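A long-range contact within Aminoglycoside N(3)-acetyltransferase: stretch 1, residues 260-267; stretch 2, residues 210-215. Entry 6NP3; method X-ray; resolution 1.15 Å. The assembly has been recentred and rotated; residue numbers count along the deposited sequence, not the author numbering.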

# COMPACT_ATOMS: atom_id res chain seq x y z
N GLU A 260 6.07 -12.15 -14.54
CA GLU A 260 6.47 -13.42 -15.15
C GLU A 260 5.61 -14.57 -14.63
O GLU A 260 5.23 -15.47 -15.40
CB GLU A 260 7.95 -13.68 -14.89
CG GLU A 260 8.87 -12.68 -15.53
CD GLU A 260 10.33 -12.85 -15.15
OE1 GLU A 260 10.71 -13.91 -14.61
OE2 GLU A 260 11.11 -11.91 -15.40
N TRP A 261 5.31 -14.58 -13.34
CA TRP A 261 4.56 -15.67 -12.72
C TRP A 261 3.17 -15.76 -13.32
O TRP A 261 2.71 -16.85 -13.71
CB TRP A 261 4.49 -15.41 -11.22
CG TRP A 261 3.95 -16.47 -10.33
CD1 TRP A 261 4.69 -17.34 -9.59
CD2 TRP A 261 2.58 -16.73 -10.03
NE1 TRP A 261 3.86 -18.15 -8.85
CE2 TRP A 261 2.56 -17.80 -9.11
CE3 TRP A 261 1.36 -16.19 -10.46
CZ2 TRP A 261 1.38 -18.32 -8.60
CZ3 TRP A 261 0.19 -16.70 -9.95
CH2 TRP A 261 0.21 -17.76 -9.04
N LEU A 262 2.48 -14.62 -13.41
CA LEU A 262 1.15 -14.58 -14.01
C LEU A 262 1.20 -14.96 -15.48
O LEU A 262 0.36 -15.74 -15.95
CB LEU A 262 0.55 -13.19 -13.85
CG LEU A 262 0.15 -12.84 -12.42
CD1 LEU A 262 -0.06 -11.35 -12.28
CD2 LEU A 262 -1.09 -13.62 -11.96
N GLU A 263 2.15 -14.42 -16.24
CA GLU A 263 2.18 -14.67 -17.69
C GLU A 263 2.58 -16.10 -18.03
O GLU A 263 2.16 -16.63 -19.07
CB GLU A 263 3.10 -13.66 -18.37
CG GLU A 263 2.47 -12.27 -18.35
CD GLU A 263 3.29 -11.11 -18.88
OE1 GLU A 263 4.44 -11.29 -19.32
OE2 GLU A 263 2.78 -9.96 -18.84
N ALA A 264 3.33 -16.76 -17.14
CA ALA A 264 3.66 -18.16 -17.33
C ALA A 264 2.45 -19.06 -17.10
O ALA A 264 2.38 -20.16 -17.65
CB ALA A 264 4.81 -18.58 -16.41
N ARG A 265 1.49 -18.61 -16.30
CA ARG A 265 0.38 -19.47 -15.88
C ARG A 265 -0.91 -19.23 -16.64
O ARG A 265 -1.79 -20.09 -16.62
CB ARG A 265 0.08 -19.30 -14.39
CG ARG A 265 1.10 -19.95 -13.54
CD ARG A 265 1.06 -19.52 -12.10
NE ARG A 265 2.05 -20.30 -11.35
CZ ARG A 265 3.37 -20.18 -11.49
NH1 ARG A 265 4.18 -20.94 -10.77
NH2 ARG A 265 3.89 -19.30 -12.34
N HIS A 266 -1.04 -18.10 -17.33
CA HIS A 266 -2.31 -17.70 -17.91
C HIS A 266 -2.11 -17.25 -19.35
O HIS A 266 -1.24 -16.42 -19.63
CB HIS A 266 -2.96 -16.65 -17.01
CG HIS A 266 -3.15 -17.12 -15.60
ND1 HIS A 266 -4.04 -18.12 -15.27
CD2 HIS A 266 -2.53 -16.77 -14.45
CE1 HIS A 266 -3.98 -18.35 -13.97
NE2 HIS A 266 -3.07 -17.54 -13.45
N ALA A 267 -2.88 -17.84 -20.26
CA ALA A 267 -2.72 -17.53 -21.67
C ALA A 267 -2.92 -16.04 -21.92
O ALA A 267 -3.65 -15.36 -21.20
CB ALA A 267 -3.72 -18.33 -22.51
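Stretch 2 (210-215) ILDEYA

Residues 210-215 pack against the last part of a helix and His266 beyond it, 47 or more positions away in the same chain, and the contact is made by side chains rather than by backbone. Ile210 and Leu211 are in loop conformation, with Leu211 extended (phi/psi -125/161°); the chain then tightens into a short 3-10 segment, Asp212 to Tyr214, in which Tyr214 N donates to Leu211 O at 2.8 Å. Ala215 N closes on Asp212 O at 3.1 Å as the chain leaves the contact. The backbones stay well apart: Leu262 CA lies 9.9 Å from Ile210 CA, and His266 CA 9.5 Å from Leu211 CA, so the gap is bridged by long side chains, and the buried surface is a modest 232 Å² over both sides.

His266 and Tyr214 cover the most surface, 64 and 58 Å², and both direct their CA-to-CB bonds toward the opposing stretch. Tyr214, chi1 m, brings its hydroxyl to the imidazole of His266, also chi1 m, and Tyr214 OH and His266 NE2 form a short hydrogen bond of 2.7 Å in which either could be the donor. The hydroxyl lies at the edge of the imidazole, near its plane, as a bond to a ring nitrogen requires. The two ring planes are nearly perpendicular, at 89°, with centroids 5.6 Å apart.

Leu211, with 30 Å² covered, occupies one face of the same imidazole. Its CD1 stands 3.3 Å from the centroid of the His266 ring and 9° off the normal, a CH-pi contact almost directly over the ring; the closest atom pair is Leu211 CD1 to His266 ND1, 3.4 Å. The mt rotamer of Leu211 carries this methyl onto the ring. Glu213, chi1 p, adds a smaller contact, its OE2 3.6 Å from His266 CE1.

Across this contact, the helix adds two more neighbours of Tyr214. Trp261 and Leu262 set out sideways from their CA atoms, but the ends of their side chains come nearer. Trp261 CZ3 lies 3.4 Å from Tyr214 OH, which sits at the edge of the indole, and 4.1 Å from Tyr214 CZ. Leu262 CD2 approaches Tyr214 CE2 at 4.3 Å, an apolar contact. The phenol end is thus held by one polar bond to His266 and by carbon contacts from successive helix residues. Within the helical stretch, Arg265 NH2 donates to Trp261 O at 3.0 Å, tying its side chain back to the backbone.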

# COMPACT_ATOMS: atom_id res chain seq x y z
N ILE A 210 -7.41 -10.84 -9.48
CA ILE A 210 -7.28 -10.42 -10.86
C ILE A 210 -7.94 -11.40 -11.82
O ILE A 210 -8.30 -11.01 -12.93
CB ILE A 210 -5.80 -10.16 -11.22
CG1 ILE A 210 -5.66 -9.42 -12.56
CG2 ILE A 210 -4.97 -11.44 -11.19
CD1 ILE A 210 -6.29 -8.07 -12.61
N LEU A 211 -8.02 -12.68 -11.45
CA LEU A 211 -8.77 -13.67 -12.20
C LEU A 211 -9.76 -14.32 -11.25
O LEU A 211 -9.59 -14.28 -10.02
CB LEU A 211 -7.88 -14.77 -12.76
CG LEU A 211 -6.76 -14.37 -13.72
CD1 LEU A 211 -6.03 -15.64 -14.17
CD2 LEU A 211 -7.26 -13.58 -14.89
N ASP A 212 -10.79 -14.96 -11.83
CA ASP A 212 -11.81 -15.62 -11.02
C ASP A 212 -11.20 -16.55 -9.98
O ASP A 212 -11.64 -16.60 -8.83
CB ASP A 212 -12.79 -16.40 -11.92
CG ASP A 212 -13.62 -15.51 -12.81
OD1 ASP A 212 -13.72 -14.30 -12.53
OD2 ASP A 212 -14.20 -16.04 -13.80
N GLU A 213 -10.17 -17.31 -10.37
CA GLU A 213 -9.61 -18.30 -9.46
C GLU A 213 -8.85 -17.66 -8.31
O GLU A 213 -8.50 -18.37 -7.36
CB GLU A 213 -8.69 -19.25 -10.22
CG GLU A 213 -7.48 -18.58 -10.86
CD GLU A 213 -6.84 -19.46 -11.90
OE1 GLU A 213 -5.92 -20.23 -11.57
OE2 GLU A 213 -7.29 -19.42 -13.06
N TYR A 214 -8.60 -16.35 -8.37
CA TYR A 214 -7.91 -15.63 -7.29
C TYR A 214 -8.87 -14.77 -6.47
O TYR A 214 -8.41 -14.01 -5.60
CB TYR A 214 -6.76 -14.76 -7.84
CG TYR A 214 -5.75 -15.54 -8.61
CD1 TYR A 214 -5.07 -16.58 -8.02
CD2 TYR A 214 -5.45 -15.23 -9.92
CE1 TYR A 214 -4.15 -17.31 -8.72
CE2 TYR A 214 -4.51 -15.92 -10.61
CZ TYR A 214 -3.87 -16.98 -10.03
OH TYR A 214 -2.94 -17.71 -10.76
N ALA A 215 -10.18 -14.86 -6.73
CA ALA A 215 -11.15 -13.91 -6.20
C ALA A 215 -12.03 -14.47 -5.09
O ALA A 215 -12.99 -13.81 -4.70
CB ALA A 215 -12.01 -13.35 -7.34